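Local coordinates for protein beta-methylmalyl-CoA dehydratase (Chloroflexus aurantiacus, PDB 4E3E) that catalyses the reversible dehydration of beta-methylmalyl-CoA to mesaconyl-CoA in the glyoxylate assimilation cycle that regenerates acetyl-CoA and yields pyruvate, at residues R26-T29 and E30-A34; F69-V72 and F73-V77. All coordinates share one frame; numbering follows the deposited sequence.

Interaction 1: residues R26-T29 and E30-A34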
loop_
_atom_site.group_PDB
_atom_site.type_symbol
_atom_site.label_atom_id
_atom_site.label_comp_id
_atom_site.label_asym_id
_atom_site.label_seq_id
_atom_site.Cartn_x
_atom_site.Cartn_y
_atom_site.Cartn_z
ATOM N N ARG A 26 -2.240 -7.263 -17.388
ATOM C CA ARG A 26 -2.052 -7.212 -15.978
ATOM C C ARG A 26 -2.633 -8.360 -15.202
ATOM O O ARG A 26 -3.809 -8.494 -15.139
ATOM C CB ARG A 26 -2.702 -5.929 -15.503
ATOM C CG ARG A 26 -2.700 -5.750 -14.020
ATOM C CD ARG A 26 -1.362 -5.268 -13.548
ATOM N NE ARG A 26 -1.483 -4.323 -12.470
ATOM C CZ ARG A 26 -1.820 -4.651 -11.249
ATOM N NH1 ARG A 26 -2.035 -5.901 -10.958
ATOM N NH2 ARG A 26 -1.923 -3.732 -10.338
ATOM N N THR A 27 -1.785 -9.129 -14.546
ATOM C CA THR A 27 -2.220 -10.180 -13.625
ATOM C C THR A 27 -2.658 -9.524 -12.325
ATOM O O THR A 27 -1.915 -8.722 -11.742
ATOM C CB THR A 27 -1.101 -11.195 -13.349
ATOM O OG1 THR A 27 -0.704 -11.789 -14.581
ATOM C CG2 THR A 27 -1.565 -12.291 -12.387
ATOM N N ILE A 28 -3.870 -9.852 -11.884
ATOM C CA ILE A 28 -4.421 -9.263 -10.675
ATOM C C ILE A 28 -4.252 -10.234 -9.515
ATOM O O ILE A 28 -4.613 -11.428 -9.619
ATOM C CB ILE A 28 -5.888 -8.831 -10.871
ATOM C CG1 ILE A 28 -5.987 -7.814 -12.019
ATOM C CG2 ILE A 28 -6.441 -8.209 -9.592
ATOM C CD1 ILE A 28 -7.417 -7.439 -12.382
ATOM N N THR A 29 -3.654 -9.748 -8.431
ATOM C CA THR A 29 -3.302 -10.650 -7.322
ATOM C C THR A 29 -3.931 -10.233 -6.005
ATOM O O THR A 29 -4.543 -9.154 -5.898
ATOM C CB THR A 29 -1.786 -10.680 -7.085
ATOM O OG1 THR A 29 -1.381 -9.418 -6.538
ATOM C CG2 THR A 29 -1.037 -10.906 -8.386
ATOM N N GLU A 30 -3.707 -11.058 -4.984
ATOM C CA GLU A 30 -4.158 -10.759 -3.631
ATOM C C GLU A 30 -3.510 -9.498 -3.132
ATOM O O GLU A 30 -4.076 -8.818 -2.277
ATOM C CB GLU A 30 -3.882 -11.927 -2.669
ATOM C CG GLU A 30 -4.684 -13.198 -2.960
ATOM C CD GLU A 30 -6.147 -13.137 -2.490
ATOM O OE1 GLU A 30 -6.734 -12.022 -2.373
ATOM O OE2 GLU A 30 -6.725 -14.226 -2.237
ATOM N N GLY A 31 -2.337 -9.155 -3.663
ATOM C CA GLY A 31 -1.718 -7.863 -3.270
ATOM C C GLY A 31 -2.528 -6.686 -3.766
ATOM O O GLY A 31 -2.627 -5.625 -3.089
ATOM N N ASP A 32 -3.090 -6.836 -4.967
ATOM C CA ASP A 32 -3.969 -5.786 -5.520
ATOM C C ASP A 32 -5.241 -5.659 -4.691
ATOM O O ASP A 32 -5.697 -4.553 -4.393
ATOM C CB ASP A 32 -4.314 -6.071 -6.991
ATOM C CG ASP A 32 -3.088 -6.092 -7.863
ATOM O OD1 ASP A 32 -2.314 -5.089 -7.847
ATOM O OD2 ASP A 32 -2.888 -7.109 -8.555
ATOM N N VAL A 33 -5.802 -6.800 -4.317
ATOM C CA VAL A 33 -6.991 -6.804 -3.468
ATOM C C VAL A 33 -6.768 -6.043 -2.158
ATOM O O VAL A 33 -7.608 -5.231 -1.767
ATOM C CB VAL A 33 -7.437 -8.230 -3.164
ATOM C CG1 VAL A 33 -8.541 -8.231 -2.101
ATOM C CG2 VAL A 33 -7.902 -8.904 -4.452
ATOM N N ALA A 34 -5.642 -6.303 -1.478
ATOM C CA ALA A 34 -5.400 -5.694 -0.186
ATOM C C ALA A 34 -5.163 -4.192 -0.332
ATOM O O ALA A 34 -5.656 -3.412 0.481
ATOM C CB ALA A 34 -4.220 -6.362 0.524
#

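Interaction 2: residues F69-V72 and F73-V77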
loop_
_atom_site.group_PDB
_atom_site.type_symbol
_atom_site.label_atom_id
_atom_site.label_comp_id
_atom_site.label_asym_id
_atom_site.label_seq_id
_atom_site.Cartn_x
_atom_site.Cartn_y
_atom_site.Cartn_z
ATOM N N PHE A 69 -12.704 -2.500 -13.272
ATOM C CA PHE A 69 -12.948 -1.325 -14.110
ATOM C C PHE A 69 -11.734 -0.387 -14.244
ATOM O O PHE A 69 -11.342 -0.050 -15.377
ATOM C CB PHE A 69 -14.205 -0.589 -13.656
ATOM C CG PHE A 69 -14.473 0.673 -14.413
ATOM C CD1 PHE A 69 -15.171 0.646 -15.622
ATOM C CD2 PHE A 69 -14.024 1.885 -13.925
ATOM C CE1 PHE A 69 -15.421 1.815 -16.319
ATOM C CE2 PHE A 69 -14.273 3.061 -14.623
ATOM C CZ PHE A 69 -14.966 3.022 -15.826
ATOM N N HIS A 70 -11.144 0.026 -13.115
ATOM C CA HIS A 70 -9.997 0.949 -13.137
ATOM C C HIS A 70 -8.774 0.396 -13.828
ATOM O O HIS A 70 -8.037 1.114 -14.487
ATOM C CB HIS A 70 -9.638 1.411 -11.730
ATOM C CG HIS A 70 -10.769 2.102 -11.016
ATOM N ND1 HIS A 70 -11.574 2.992 -11.636
ATOM C CD2 HIS A 70 -11.226 2.001 -9.705
ATOM C CE1 HIS A 70 -12.495 3.447 -10.762
ATOM N NE2 HIS A 70 -12.283 2.841 -9.582
ATOM N N ILE A 71 -8.558 -0.902 -13.698
ATOM C CA ILE A 71 -7.453 -1.545 -14.399
ATOM C C ILE A 71 -7.666 -1.565 -15.923
ATOM O O ILE A 71 -6.758 -1.185 -16.672
ATOM C CB ILE A 71 -7.148 -2.936 -13.807
ATOM C CG1 ILE A 71 -6.503 -2.746 -12.416
ATOM C CG2 ILE A 71 -6.216 -3.731 -14.733
ATOM C CD1 ILE A 71 -6.374 -4.010 -11.610
ATOM N N VAL A 72 -8.856 -1.990 -16.369
ATOM C CA VAL A 72 -9.228 -1.962 -17.794
ATOM C C VAL A 72 -9.123 -0.521 -18.335
ATOM O O VAL A 72 -8.470 -0.266 -19.367
ATOM C CB VAL A 72 -10.630 -2.583 -18.026
ATOM C CG1 VAL A 72 -11.143 -2.284 -19.437
ATOM C CG2 VAL A 72 -10.574 -4.106 -17.821
ATOM N N PHE A 73 -9.730 0.416 -17.615
ATOM C CA PHE A 73 -9.645 1.847 -17.962
ATOM C C PHE A 73 -8.204 2.339 -18.030
ATOM O O PHE A 73 -7.805 2.977 -19.015
ATOM C CB PHE A 73 -10.474 2.674 -16.972
ATOM C CG PHE A 73 -10.522 4.160 -17.266
ATOM C CD1 PHE A 73 -9.447 4.994 -16.971
ATOM C CD2 PHE A 73 -11.691 4.742 -17.779
ATOM C CE1 PHE A 73 -9.523 6.380 -17.202
ATOM C CE2 PHE A 73 -11.771 6.111 -18.003
ATOM C CZ PHE A 73 -10.684 6.939 -17.718
ATOM N N GLY A 74 -7.421 2.050 -16.993
ATOM C CA GLY A 74 -6.020 2.479 -16.944
ATOM C C GLY A 74 -5.188 2.072 -18.155
ATOM O O GLY A 74 -4.406 2.868 -18.658
ATOM N N LYS A 75 -5.350 0.831 -18.619
ATOM C CA LYS A 75 -4.649 0.352 -19.816
ATOM C C LYS A 75 -4.905 1.205 -21.058
ATOM O O LYS A 75 -4.041 1.286 -21.941
ATOM C CB LYS A 75 -5.058 -1.082 -20.172
ATOM C CG LYS A 75 -5.001 -2.069 -19.039
ATOM C CD LYS A 75 -3.587 -2.267 -18.606
ATOM C CE LYS A 75 -3.420 -2.017 -17.119
ATOM N NZ LYS A 75 -1.945 -2.052 -17.030
ATOM N N THR A 76 -6.090 1.809 -21.132
ATOM C CA THR A 76 -6.498 2.558 -22.327
ATOM C C THR A 76 -5.944 3.973 -22.287
ATOM O O THR A 76 -5.849 4.642 -23.328
ATOM C CB THR A 76 -8.041 2.658 -22.485
ATOM O OG1 THR A 76 -8.588 3.643 -21.577
ATOM C CG2 THR A 76 -8.700 1.319 -22.281
ATOM N N VAL A 77 -5.574 4.424 -21.092
ATOM C CA VAL A 77 -5.154 5.833 -20.912
ATOM C C VAL A 77 -3.990 6.298 -21.829
ATOM O O VAL A 77 -4.099 7.365 -22.469
ATOM C CB VAL A 77 -4.912 6.173 -19.427
ATOM C CG1 VAL A 77 -4.275 7.560 -19.266
ATOM C CG2 VAL A 77 -6.233 6.103 -18.661
#

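Interaction 1: residues R26-T29 and E30-A34
R26 grips the carboxylate of D32 end-on with two nitrogens, one to each oxygen: NH1 of R26 lies 2.8 Å from OD2 of D32, and NH2 of R26 lies 2.9 Å from OD1 of D32. Both oxygens sit close to the guanidinium plane, yet the two flat groups are turned 44° from each other, and the arginine meets the carboxylate from above its plane. That leaves the anti side of OD2 of D32 to the backbone N of T29, at 2.8 Å and nearly straight, with an N-H...O angle of 168°. Two firm bonds thus hold one buried carboxylate oxygen. CG2 of I28 packs against CB of D32 at 4.0 Å, the two side chains crossing at about a right angle. T29 is the N-cap of helix 30-40, and with D32 it forms a capping box; its OG1, set between backbone N and carbonyl carbon (chi1 70°), accepts a weak bond from N of G31 at 3.0 Å. The first full helical bond follows, from N of V33 to O of T29 at 3.1 Å. Further out, the bent chain of R26 is steadied by NH1 of R26 reaching O of T27 at 2.9 Å and by NH2 bonding to O of L224. Across the subunit boundary, A34 of the second subunit packs on D32 and T37 of that subunit on R26.

Interaction 2: residues F69-V72 and F73-V77
Residues F69 to V77 are a buried part of helix 65-80, the helix that the antiparallel sheet wraps round in the hotdog fold of this MaoC-like region, and they form about two and a half of its turns, packed against the sheet. The helical backbone bonds run from N of F73 to O of F69 at 2.8 Å, from N of G74 to O of H70 at 2.7 Å, and from N of K75 to O of I71 at 3.1 Å. One turn apart, F69 and F73 point the same way, each with CG anti to the backbone N (chi1 176° and -177°). CB of F73 lies over one face of the F69 ring, and CZ of F69 approaches CD2 of F73 at 4.2 Å, meeting that second ring obliquely. Y142 of strand 138-149 touches both phenylalanines. I71 and K75 likewise run side by side: CG2 of I71 touches CE of K75 at 4.1 Å, and CG of K75 packs close to O of I71, at 3.1 Å. The lysine chain bends at chi2 and chi3, and its NZ hydrogen-bonds to OE1 of Q226 and O of T24. A methionine in place of K75 would probably leave those two oxygens without their shared donor and disturb the tie between the helix and strand 19-27. Farther along, OG1 of T76 folds back to O of F73 at 2.8 Å, in the carbonyl plane and on a lone pair, and also bonds to NH2 of R144. O of F73 also accepts from N of T76, so two donors hold this carbonyl, and the buried T76 hydroxyl and K75 ammonium group both find polar partners.

Interaction 1 comes first along the chain, and its centre lies about 15 Å from that of interaction 2, yet the two touch directly. CD1 of I28 meets CD1 of I71 at 3.7 Å, and CG of R26 packs on CG2 of I71 at 4.1 Å, so the end of strand 19-27 and the turn into helix 30-40 rest on the flank of helix 65-80. Q226 joins them too, accepting from NZ of K75 and, weakly, from NE of R26. Both contacts border residues inferred by similarity to bind substrate: the side chain of V33 is about 3 Å from that of I63, and that of F73 about 4 Å from that of N87.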